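M157 (Murid herpesvirus 1, PDB 2NYK) serves as an MHC class I-like viral ligand for Ly49 natural killer cell receptors. Local coordinates at residues 8-11 and 12-16; 71-74 and 75-79; 155-158 and 159-163; 171-174 and 175-178; 243-246 and 247-251. The protein carries 1 engineered substitution. All coordinates share one frame; numbering follows the deposited sequence.

Interaction 1: 8-11 and 12-16; sequences DTYI and VNMDD
Y10 and M14 meet one turn apart on the exposed flank of helix 9-18, their side chains crossing obliquely. The tyrosine swings out with CG opposite its backbone N (chi1 161°), which carries the CE1 and OH end of the ring along the helix to the methionine methyl. M14 CE lies 3.5 Å from Y10 CE1, while M14 SD sits 4.8 Å from the centre of the Y10 ring, 42° off the ring normal. This is a slanted Met-aromatic contact.

The next pair round the helix, I11 and D15, runs side by side in the same direction: I11 CG2 approaches D15 OD2 at 3.4 Å. T9 and N13 are likewise aligned, their polar ends 4.0 Å apart (OG1 to OD1). The backbone makes the usual i to i+4 bonds, from V12 N to D8 O (3.2 Å) through D15 N to I11 O (3.0 Å); that of M14 N to Y10 O is weak. V12 turns to helix 157-173, touching N162 and R165, and D16 forms a salt bridge with R165.

The Y10-M14 contact is probably held by dispersion, with a polarisable sulfur beside the ring, whereas charge and hydrogen bonding fasten the helix to its neighbour.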
# COMPACT_ATOMS: atom_id res chain seq x y z
N ASP A 8 -24.96 13.75 8.27
CA ASP A 8 -25.05 13.45 9.74
C ASP A 8 -24.61 12.01 10.06
O ASP A 8 -24.37 11.21 9.16
CB ASP A 8 -26.46 13.72 10.27
CG ASP A 8 -27.55 13.13 9.38
OD1 ASP A 8 -27.33 12.02 8.81
OD2 ASP A 8 -28.64 13.78 9.25
N THR A 9 -24.52 11.71 11.35
CA THR A 9 -24.11 10.39 11.85
C THR A 9 -24.84 9.21 11.19
O THR A 9 -24.23 8.18 10.86
CB THR A 9 -24.22 10.33 13.39
OG1 THR A 9 -23.99 8.99 13.84
CG2 THR A 9 -25.60 10.78 13.86
N TYR A 10 -26.14 9.37 10.98
CA TYR A 10 -26.98 8.37 10.32
C TYR A 10 -26.46 7.95 8.94
O TYR A 10 -26.31 6.76 8.65
CB TYR A 10 -28.42 8.92 10.24
CG TYR A 10 -29.31 8.25 9.23
CD1 TYR A 10 -29.55 6.88 9.28
CD2 TYR A 10 -29.95 9.00 8.23
CE1 TYR A 10 -30.38 6.26 8.36
CE2 TYR A 10 -30.77 8.39 7.31
CZ TYR A 10 -30.99 7.02 7.38
OH TYR A 10 -31.82 6.39 6.47
N ILE A 11 -26.18 8.94 8.09
CA ILE A 11 -25.68 8.69 6.74
C ILE A 11 -24.25 8.12 6.75
O ILE A 11 -23.94 7.23 5.96
CB ILE A 11 -25.76 9.97 5.86
CG1 ILE A 11 -27.22 10.44 5.74
CG2 ILE A 11 -25.15 9.72 4.48
CD1 ILE A 11 -27.40 11.82 5.10
N VAL A 12 -23.41 8.61 7.66
CA VAL A 12 -22.04 8.09 7.81
C VAL A 12 -22.09 6.59 8.07
O VAL A 12 -21.30 5.83 7.50
CB VAL A 12 -21.25 8.84 8.93
CG1 VAL A 12 -19.87 8.20 9.17
CG2 VAL A 12 -21.08 10.32 8.58
N ASN A 13 -23.03 6.16 8.92
CA ASN A 13 -23.19 4.75 9.29
C ASN A 13 -23.49 3.86 8.08
O ASN A 13 -22.88 2.81 7.89
CB ASN A 13 -24.29 4.59 10.35
CG ASN A 13 -23.83 4.98 11.75
OD1 ASN A 13 -24.66 5.23 12.64
ND2 ASN A 13 -22.52 5.03 11.97
N MET A 14 -24.44 4.31 7.27
CA MET A 14 -24.81 3.58 6.08
C MET A 14 -23.68 3.50 5.09
O MET A 14 -23.49 2.46 4.46
CB MET A 14 -26.03 4.22 5.43
CG MET A 14 -27.28 4.06 6.25
SD MET A 14 -28.68 4.28 5.18
CE MET A 14 -29.99 3.52 6.21
N ASP A 15 -22.95 4.60 4.92
CA ASP A 15 -21.78 4.64 4.03
C ASP A 15 -20.61 3.79 4.54
O ASP A 15 -19.89 3.19 3.75
CB ASP A 15 -21.34 6.09 3.80
CG ASP A 15 -22.37 6.91 3.04
OD1 ASP A 15 -23.17 6.33 2.27
OD2 ASP A 15 -22.38 8.14 3.22
N ASP A 16 -20.45 3.72 5.86
CA ASP A 16 -19.40 2.87 6.45
C ASP A 16 -19.70 1.42 6.10
O ASP A 16 -18.81 0.65 5.73
CB ASP A 16 -19.34 3.04 7.97
CG ASP A 16 -18.70 4.36 8.38
OD1 ASP A 16 -18.21 5.11 7.52
OD2 ASP A 16 -18.69 4.63 9.60

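Interaction 2: 71-74 and 75-79; sequences IEYV and FLDIQ
V74, F75 and Y73 carry most of this contact in the first turns of helix 71-90, and each points a different way. V74 reaches forward to I78: its CG1 branch, placed opposite the backbone N (chi1 169°), lies 3.9 Å from I78 CD1. I78 CG1 also leans on the V74 carbonyl, 3.3 Å from V74 O, the same oxygen that accepts I78 N at 2.9 Å. One carbonyl thus has a backbone N-H and an aliphatic branch of the same residue against it.

F75 looks back instead. Its CB rests 3.4 Å from I71 O, and that oxygen takes the F75 N-H at 2.8 Å. Beyond CB the ring leaves the helix for the interior, meeting Y101 edge-to-face and packing on F25 and M152. Q79 CG covers one face of the ring near its rim.

Y73 leans along the helix on a third side. Y73 CE2 comes within 3.9 Å of D77 CB, the aspartate atom nearest the ring, and the ring and carboxylate planes stand 42° apart; W50 also meets this ring. E72, by contrast, is gripped by R163 of helix 157-173 in a salt bridge and by the W164 indole N-H.

Side chains of 71-74 and 75-79 thus meet through carbon atoms, the polar work falling to the backbone, and the buried E72 carboxylate probably stays ionised between its arginine and indole partners.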
# COMPACT_ATOMS: atom_id res chain seq x y z
N ILE A 71 -7.06 0.35 17.51
CA ILE A 71 -7.09 -1.08 17.16
C ILE A 71 -5.99 -1.49 16.19
O ILE A 71 -5.33 -2.50 16.40
CB ILE A 71 -8.52 -1.54 16.62
CG1 ILE A 71 -8.48 -2.99 16.14
CG2 ILE A 71 -8.99 -0.69 15.47
CD1 ILE A 71 -8.33 -3.97 17.28
N GLU A 72 -5.75 -0.70 15.15
CA GLU A 72 -4.71 -1.03 14.15
C GLU A 72 -3.35 -1.15 14.78
O GLU A 72 -2.63 -2.11 14.52
CB GLU A 72 -4.66 -0.00 13.01
CG GLU A 72 -6.00 0.30 12.33
CD GLU A 72 -6.81 1.38 13.04
OE1 GLU A 72 -6.89 1.37 14.29
OE2 GLU A 72 -7.42 2.21 12.36
N TYR A 73 -3.00 -0.17 15.62
CA TYR A 73 -1.71 -0.14 16.31
C TYR A 73 -1.56 -1.34 17.22
O TYR A 73 -0.53 -2.02 17.22
CB TYR A 73 -1.52 1.15 17.13
CG TYR A 73 -0.24 1.08 17.96
CD1 TYR A 73 0.94 1.62 17.48
CD2 TYR A 73 -0.21 0.41 19.19
CE1 TYR A 73 2.13 1.53 18.21
CE2 TYR A 73 0.98 0.31 19.92
CZ TYR A 73 2.14 0.87 19.42
OH TYR A 73 3.33 0.78 20.12
N VAL A 74 -2.58 -1.57 18.04
CA VAL A 74 -2.56 -2.67 19.00
C VAL A 74 -2.49 -4.03 18.30
O VAL A 74 -1.74 -4.90 18.74
CB VAL A 74 -3.78 -2.59 19.96
CG1 VAL A 74 -3.94 -3.86 20.79
CG2 VAL A 74 -3.66 -1.35 20.87
N PHE A 75 -3.24 -4.21 17.21
CA PHE A 75 -3.18 -5.46 16.44
C PHE A 75 -1.74 -5.76 16.02
O PHE A 75 -1.23 -6.85 16.22
CB PHE A 75 -4.09 -5.40 15.20
CG PHE A 75 -4.05 -6.65 14.39
CD1 PHE A 75 -4.78 -7.77 14.79
CD2 PHE A 75 -3.24 -6.74 13.26
CE1 PHE A 75 -4.70 -8.95 14.10
CE2 PHE A 75 -3.21 -7.92 12.52
CZ PHE A 75 -3.93 -9.01 12.93
N LEU A 76 -1.07 -4.76 15.46
CA LEU A 76 0.30 -4.89 14.98
C LEU A 76 1.30 -5.12 16.12
O LEU A 76 2.25 -5.90 15.98
CB LEU A 76 0.69 -3.63 14.22
CG LEU A 76 -0.05 -3.47 12.88
CD1 LEU A 76 0.09 -2.07 12.34
CD2 LEU A 76 0.46 -4.49 11.88
N ASP A 77 1.08 -4.42 17.23
CA ASP A 77 1.90 -4.56 18.44
C ASP A 77 1.83 -5.98 18.99
O ASP A 77 2.84 -6.58 19.29
CB ASP A 77 1.45 -3.54 19.51
CG ASP A 77 2.43 -3.44 20.67
OD1 ASP A 77 1.97 -3.20 21.81
OD2 ASP A 77 3.64 -3.60 20.45
N ILE A 78 0.62 -6.51 19.09
CA ILE A 78 0.41 -7.88 19.52
C ILE A 78 1.07 -8.91 18.58
O ILE A 78 1.72 -9.84 19.04
CB ILE A 78 -1.09 -8.20 19.67
CG1 ILE A 78 -1.70 -7.40 20.84
CG2 ILE A 78 -1.29 -9.71 19.84
CD1 ILE A 78 -3.18 -7.67 21.08
N GLN A 79 0.91 -8.73 17.26
CA GLN A 79 1.59 -9.60 16.29
C GLN A 79 3.11 -9.50 16.43
O GLN A 79 3.80 -10.52 16.45
CB GLN A 79 1.17 -9.25 14.85
CG GLN A 79 -0.30 -9.54 14.51
CD GLN A 79 -0.72 -10.98 14.74
OE1 GLN A 79 0.09 -11.90 14.61
NE2 GLN A 79 -1.99 -11.19 15.07

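Interaction 3: 155-158 and 159-163; sequences SNVR and EIKNR
K161 folds against V157 one turn back, the two side chains lying side by side and pointing the same way. K161 CB starts beside the V157 carbonyl, 3.5 Å from V157 O, and CG remains over that oxygen while coming 4.0 Å from V157 CG1. CD slides along the same methyl, 3.8 Å from V157 CG1. There the chain bends (chi3 84°) instead of running on extended, and CE carries the amine away from V157. The buried NZ ends among three backbone carbonyls, those of F19, G107 and D16, which hold its hydrogens. F105 and F21 pack on its aliphatic length.

The rest of the turn is built round the helix start. N156 occupies the N-cap position, yet its side chain makes no capping bond: ND2 is given to M152 O, and OD1 accepts a hydrogen from a water 2.9 Å away. The same water donates to E159 OE1, bridging two acceptors that lie 4.3 Å apart (N156 OD1 to E159 OE1). I160 N bonds N156 O at 3.1 Å, and I160 CD1 lies over that carbonyl. N162 leads away from this turn toward helix 9-18, its ND2 bonded to D16 OD2.

A helix broken after residues 148-154 and resumed at 157, lying over an antiparallel sheet opposite helix 71-90, is consistent with the alpha2 side of an MHC class I-like platform.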
# COMPACT_ATOMS: atom_id res chain seq x y z
N SER A 155 -14.06 -8.30 15.17
CA SER A 155 -14.74 -7.67 16.30
C SER A 155 -14.72 -6.14 16.26
O SER A 155 -15.46 -5.51 17.01
CB SER A 155 -14.13 -8.15 17.60
OG SER A 155 -14.12 -9.56 17.63
N ASN A 156 -13.89 -5.57 15.41
CA ASN A 156 -13.71 -4.12 15.37
C ASN A 156 -13.94 -3.54 13.98
O ASN A 156 -13.50 -2.44 13.69
CB ASN A 156 -12.31 -3.76 15.90
CG ASN A 156 -12.13 -4.16 17.35
OD1 ASN A 156 -12.68 -3.51 18.24
ND2 ASN A 156 -11.40 -5.25 17.59
N VAL A 157 -14.63 -4.29 13.13
CA VAL A 157 -14.84 -3.89 11.74
C VAL A 157 -15.47 -2.49 11.64
O VAL A 157 -14.95 -1.62 10.92
CB VAL A 157 -15.71 -4.93 10.98
CG1 VAL A 157 -15.99 -4.48 9.54
CG2 VAL A 157 -14.99 -6.24 10.96
N ARG A 158 -16.58 -2.27 12.35
CA ARG A 158 -17.27 -0.97 12.30
C ARG A 158 -16.34 0.22 12.58
O ARG A 158 -16.37 1.21 11.86
CB ARG A 158 -18.44 -0.90 13.29
CG ARG A 158 -19.62 -1.78 12.95
CD ARG A 158 -20.67 -1.72 14.10
NE ARG A 158 -21.91 -2.45 13.81
CZ ARG A 158 -22.04 -3.78 13.86
NH1 ARG A 158 -21.00 -4.54 14.19
NH2 ARG A 158 -23.23 -4.34 13.59
N GLU A 159 -15.53 0.10 13.64
CA GLU A 159 -14.62 1.17 14.00
C GLU A 159 -13.57 1.41 12.90
O GLU A 159 -13.30 2.55 12.54
CB GLU A 159 -13.93 0.87 15.34
CG GLU A 159 -13.26 2.09 15.93
CD GLU A 159 -12.45 1.79 17.18
OE1 GLU A 159 -12.74 0.79 17.89
OE2 GLU A 159 -11.53 2.60 17.45
N ILE A 160 -12.98 0.32 12.39
CA ILE A 160 -11.95 0.42 11.33
C ILE A 160 -12.48 1.08 10.07
O ILE A 160 -11.89 2.02 9.55
CB ILE A 160 -11.31 -0.96 11.03
CG1 ILE A 160 -10.64 -1.55 12.30
CG2 ILE A 160 -10.27 -0.83 9.93
CD1 ILE A 160 -10.29 -3.07 12.20
N LYS A 161 -13.62 0.58 9.57
CA LYS A 161 -14.27 1.15 8.39
C LYS A 161 -14.62 2.62 8.60
O LYS A 161 -14.36 3.45 7.74
CB LYS A 161 -15.52 0.34 8.04
CG LYS A 161 -15.23 -1.10 7.60
CD LYS A 161 -16.44 -1.75 6.90
CE LYS A 161 -16.49 -1.39 5.40
NZ LYS A 161 -17.77 -1.89 4.81
N ASN A 162 -15.16 2.94 9.78
CA ASN A 162 -15.50 4.33 10.10
C ASN A 162 -14.26 5.24 10.07
O ASN A 162 -14.29 6.34 9.53
CB ASN A 162 -16.21 4.43 11.46
CG ASN A 162 -16.47 5.87 11.89
OD1 ASN A 162 -15.71 6.43 12.68
ND2 ASN A 162 -17.54 6.47 11.36
N ARG A 163 -13.17 4.73 10.63
CA ARG A 163 -11.89 5.45 10.68
C ARG A 163 -11.23 5.64 9.31
O ARG A 163 -10.62 6.69 9.05
CB ARG A 163 -10.91 4.73 11.61
CG ARG A 163 -11.16 4.97 13.05
CD ARG A 163 -10.47 3.92 13.96
NE ARG A 163 -9.02 3.87 13.80
CZ ARG A 163 -8.21 4.92 13.92
NH1 ARG A 163 -8.70 6.13 14.19
NH2 ARG A 163 -6.90 4.77 13.76
O HOH W 1 -14.53 -1.35 18.00

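Interaction 4: 171-174 and 175-178; sequences LKQL and AYMN. With FUC (alpha-L-fucopyranose), chain B; NAG (2-acetamido-2-deoxy-beta-D-glucopyranose), chain C; NAG (2-acetamido-2-deoxy-beta-D-glucopyranose), chain D.
Y176 folds back over Q173, and its ring is the tight part of the contact. Q173 CA sits almost exactly above the ring centre, 3.7 Å from the centroid and 3° off the normal, a CH-pi contact with the backbone itself. The opposite face is covered by the fucose: FUC C5 lies 3.7 Å above the plane toward the rim, and Y176 CD1 is 3.6 Å from FUC C4. A chi1 of -70° turns the Y176 ring back over Q173, and the fucose closes its other face. A type I turn from Q173 to Y176 sets this up; Y176 N bonds Q173 O at 3.2 Å and A175 N bonds K172 O at 3.0 Å, both donors lying well above the carbonyl planes. A175 CB is pressed to K172 O at 3.1 Å.

The outer side is looser. Q173 CG only skirts the ring, its amide turned 70° from the ring plane, and the K172 chain leads away. Here the glycan takes over: N178 ND2 carries the first N-acetylglucosamine, and the fucose on O6 of that sugar curls back to accept M177 N through FUC O3 at 2.8 Å. The second N-acetylglucosamine, on O4 of the first, passes near the tyrosine hydroxyl.

Residues 175-178 form the link from helix 157-173, which carries 171-174, to strand 181-186. L171 O is bonded by S200 OG, A175 packs on S200 and V202, M177 reaches P265 and N267 of strand 262-267, and Y176 leans on L247.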
# COMPACT_ATOMS: atom_id res chain seq x y z
N LEU A 171 -7.88 8.08 -1.63
CA LEU A 171 -6.76 7.38 -2.27
C LEU A 171 -7.13 6.83 -3.66
O LEU A 171 -6.32 6.83 -4.57
CB LEU A 171 -6.24 6.29 -1.34
CG LEU A 171 -5.41 6.78 -0.14
CD1 LEU A 171 -5.05 5.62 0.78
CD2 LEU A 171 -4.14 7.50 -0.60
N LYS A 172 -8.38 6.40 -3.83
CA LYS A 172 -8.83 5.92 -5.13
C LYS A 172 -8.89 7.08 -6.10
O LYS A 172 -8.36 6.99 -7.20
CB LYS A 172 -10.22 5.25 -5.08
CG LYS A 172 -10.47 4.21 -3.99
CD LYS A 172 -11.75 3.38 -4.29
CE LYS A 172 -12.99 4.28 -4.49
NZ LYS A 172 -14.27 3.59 -4.90
N GLN A 173 -9.52 8.18 -5.69
CA GLN A 173 -9.62 9.35 -6.58
C GLN A 173 -8.28 9.99 -6.95
O GLN A 173 -8.12 10.53 -8.03
CB GLN A 173 -10.57 10.37 -5.97
CG GLN A 173 -11.97 9.79 -5.78
CD GLN A 173 -12.98 10.84 -5.44
OE1 GLN A 173 -12.76 11.66 -4.56
NE2 GLN A 173 -14.13 10.80 -6.13
N LEU A 174 -7.31 9.89 -6.05
CA LEU A 174 -5.95 10.40 -6.29
C LEU A 174 -5.19 9.51 -7.26
O LEU A 174 -4.11 9.88 -7.74
CB LEU A 174 -5.21 10.51 -4.97
CG LEU A 174 -5.68 11.66 -4.07
CD1 LEU A 174 -5.04 11.59 -2.70
CD2 LEU A 174 -5.40 12.98 -4.75
N ALA A 175 -5.75 8.34 -7.51
CA ALA A 175 -5.17 7.35 -8.41
C ALA A 175 -5.70 7.53 -9.84
O ALA A 175 -5.21 6.88 -10.77
CB ALA A 175 -5.50 5.95 -7.90
N TYR A 176 -6.69 8.40 -10.01
CA TYR A 176 -7.26 8.67 -11.33
C TYR A 176 -6.22 9.23 -12.28
O TYR A 176 -5.25 9.85 -11.84
CB TYR A 176 -8.44 9.64 -11.23
CG TYR A 176 -9.68 9.06 -10.57
CD1 TYR A 176 -9.74 7.72 -10.24
CD2 TYR A 176 -10.78 9.85 -10.31
CE1 TYR A 176 -10.87 7.17 -9.64
CE2 TYR A 176 -11.92 9.32 -9.71
CZ TYR A 176 -11.95 7.98 -9.39
OH TYR A 176 -13.07 7.44 -8.80
N MET A 177 -6.42 9.03 -13.58
CA MET A 177 -5.50 9.53 -14.58
C MET A 177 -5.28 11.04 -14.47
O MET A 177 -4.16 11.53 -14.56
CB MET A 177 -6.01 9.16 -15.98
CG MET A 177 -5.00 9.30 -17.10
SD MET A 177 -5.75 9.05 -18.72
CE MET A 177 -6.45 7.40 -18.57
N ASN A 178 -6.37 11.77 -14.26
CA ASN A 178 -6.31 13.23 -14.21
C ASN A 178 -5.73 13.80 -12.91
O ASN A 178 -5.69 15.01 -12.74
CB ASN A 178 -7.68 13.86 -14.54
CG ASN A 178 -8.79 13.37 -13.61
OD1 ASN A 178 -8.55 12.71 -12.60
ND2 ASN A 178 -10.03 13.73 -13.96
C1 FUC B . -11.76 8.15 -15.33
C2 FUC B . -10.34 7.66 -15.64
C3 FUC B . -9.59 7.46 -14.32
C4 FUC B . -10.32 6.40 -13.49
C5 FUC B . -11.79 6.84 -13.28
C6 FUC B . -12.62 5.78 -12.56
O2 FUC B . -9.66 8.58 -16.46
O3 FUC B . -8.23 7.12 -14.57
O4 FUC B . -10.27 5.14 -14.12
O5 FUC B . -12.42 7.19 -14.51
C1 NAG C . -11.12 13.05 -13.27
C2 NAG C . -12.26 14.09 -13.26
C3 NAG C . -13.57 13.47 -12.76
C4 NAG C . -13.93 12.19 -13.54
C5 NAG C . -12.71 11.26 -13.59
C6 NAG C . -12.93 10.06 -14.51
C7 NAG C . -11.64 16.43 -13.04
C8 NAG C . -10.92 17.43 -12.19
N2 NAG C . -11.94 15.27 -12.46
O3 NAG C . -14.62 14.41 -12.85
O4 NAG C . -15.03 11.57 -12.90
O5 NAG C . -11.56 11.95 -14.06
O6 NAG C . -11.67 9.48 -14.75
O7 NAG C . -11.93 16.71 -14.22
C1 NAG D . -16.11 11.26 -13.80
C2 NAG D . -16.99 10.20 -13.13
C3 NAG D . -18.27 9.91 -13.92
C4 NAG D . -18.94 11.21 -14.37
C5 NAG D . -17.93 12.10 -15.10
C6 NAG D . -18.58 13.40 -15.57
C7 NAG D . -16.19 8.38 -11.72
C8 NAG D . -16.99 7.09 -11.57
N2 NAG D . -16.23 8.98 -12.91
O3 NAG D . -19.16 9.17 -13.11
O4 NAG D . -20.07 10.91 -15.18
O5 NAG D . -16.88 12.39 -14.18
O6 NAG D . -17.78 14.51 -15.18
O7 NAG D . -15.55 8.83 -10.76

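Interaction 5: 243-246 and 247-251; sequences VTSS and LGWKG. With FUC (alpha-L-fucopyranose), chain B.
A beta hairpin closed by a G1 bulge joins strands 241-245 and 249-253, with G248 and W249 both facing S245. S245 N bonds W249 O at 2.7 Å, the shortest bond of the hairpin. S245 O accepts G248 N at 2.9 Å and, weakly, W249 N; G248 reaches this position with a positive phi (109°), a conformation readily taken by glycine. S245 OG in turn accepts L247 N at 3.0 Å, an ST turn that ties the serine to the connecting loop. Farther along, V243 and G251 form an antiparallel hydrogen-bonded pair, with V243 N to G251 O and G251 N to V243 O both 2.9 Å.

The W249 indole lies beneath this framework. Its CG stands between the backbone N and the carbonyl carbon (chi1 66°), which folds the ring back under the opposite strand. S245 CB is over one face, 3.4 Å from the centre of the five-membered ring and 16° off its normal, a CH-pi contact. The six-membered end lies alongside V243, with V243 CG1 3.7 Å from W249 CH2. FUC O3 of the glycan lies over the opposite face, 3.0 Å from W249 CD1. On the other face of the sheet, T244 OG1 touches the extended K250 chain.

W249 NE1 points to A175 O and bonds it, satisfying the one polar atom of the ring. The indole is therefore bonded at its N-H and packed on both faces, by S245 CB and by FUC O3; the sugar hydroxyl probably adds a polar contact.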
# COMPACT_ATOMS: atom_id res chain seq x y z
N VAL A 243 1.46 5.17 -18.91
CA VAL A 243 1.21 4.98 -17.50
C VAL A 243 0.05 4.03 -17.36
O VAL A 243 -1.05 4.32 -17.80
CB VAL A 243 0.86 6.30 -16.80
CG1 VAL A 243 0.63 6.05 -15.32
CG2 VAL A 243 1.95 7.35 -17.04
N THR A 244 0.29 2.90 -16.70
CA THR A 244 -0.74 1.89 -16.52
C THR A 244 -0.99 1.71 -15.04
O THR A 244 -0.07 1.41 -14.27
CB THR A 244 -0.34 0.52 -17.17
OG1 THR A 244 0.13 0.75 -18.51
CG2 THR A 244 -1.53 -0.44 -17.20
N SER A 245 -2.25 1.90 -14.65
CA SER A 245 -2.69 1.83 -13.27
C SER A 245 -3.40 0.52 -12.90
O SER A 245 -4.22 0.01 -13.66
CB SER A 245 -3.63 3.00 -12.98
OG SER A 245 -4.15 2.90 -11.67
N SER A 246 -3.08 0.00 -11.71
CA SER A 246 -3.78 -1.15 -11.11
C SER A 246 -5.28 -0.90 -11.00
O SER A 246 -6.08 -1.83 -10.95
CB SER A 246 -3.23 -1.44 -9.72
OG SER A 246 -1.96 -2.07 -9.84
N LEU A 247 -5.65 0.38 -10.97
CA LEU A 247 -7.04 0.81 -10.88
C LEU A 247 -7.81 0.40 -12.14
O LEU A 247 -9.03 0.34 -12.12
CB LEU A 247 -7.09 2.33 -10.66
CG LEU A 247 -8.32 2.96 -10.02
CD1 LEU A 247 -8.48 2.52 -8.58
CD2 LEU A 247 -8.22 4.46 -10.11
N GLY A 248 -7.08 0.09 -13.21
CA GLY A 248 -7.66 -0.41 -14.44
C GLY A 248 -7.63 0.58 -15.60
O GLY A 248 -8.52 0.54 -16.46
N TRP A 249 -6.63 1.46 -15.65
CA TRP A 249 -6.51 2.42 -16.74
C TRP A 249 -5.10 2.54 -17.31
O TRP A 249 -4.11 2.22 -16.65
CB TRP A 249 -7.08 3.80 -16.35
CG TRP A 249 -6.33 4.55 -15.25
CD1 TRP A 249 -6.70 4.65 -13.94
CD2 TRP A 249 -5.13 5.34 -15.39
NE1 TRP A 249 -5.80 5.44 -13.25
CE2 TRP A 249 -4.83 5.88 -14.11
CE3 TRP A 249 -4.28 5.64 -16.46
CZ2 TRP A 249 -3.71 6.68 -13.88
CZ3 TRP A 249 -3.16 6.44 -16.23
CH2 TRP A 249 -2.89 6.95 -14.95
N LYS A 250 -5.04 3.01 -18.56
CA LYS A 250 -3.77 3.23 -19.27
C LYS A 250 -3.84 4.56 -20.00
O LYS A 250 -4.83 4.87 -20.66
CB LYS A 250 -3.47 2.08 -20.23
CG LYS A 250 -2.03 2.04 -20.70
CD LYS A 250 -1.68 0.70 -21.37
CE LYS A 250 -0.27 0.76 -21.93
NZ LYS A 250 0.21 -0.57 -22.41
N GLY A 251 -2.79 5.37 -19.86
CA GLY A 251 -2.76 6.68 -20.50
C GLY A 251 -1.40 6.92 -21.11
O GLY A 251 -0.44 6.21 -20.81
C1 FUC B . -11.76 8.15 -15.33
C2 FUC B . -10.34 7.66 -15.64
C3 FUC B . -9.59 7.46 -14.32
C4 FUC B . -10.32 6.40 -13.49
C5 FUC B . -11.79 6.84 -13.28
C6 FUC B . -12.62 5.78 -12.56
O2 FUC B . -9.66 8.58 -16.46
O3 FUC B . -8.23 7.12 -14.57
O4 FUC B . -10.27 5.14 -14.12
O5 FUC B . -12.42 7.19 -14.51

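Each contact is local, closing a helical turn or tight loop; the five follow in series, none nested or crossed. Interaction 1 begins helix 9-18 and interaction 2 helix 71-90. Both touch interaction 3, at the start of helix 157-173, through N162 and K161 on one side and through I160, N156 and R163 on the other, so both helices join helix 157-173; it and helix 71-90 pack on the seven-stranded sheet. Interaction 4 lies at the far end of helix 157-173, its centre about 24 Å from that of interaction 3. It meets interaction 5, the hairpin of the eight-stranded sheet, under the shared fucose, so the helix spans from platform to second domain.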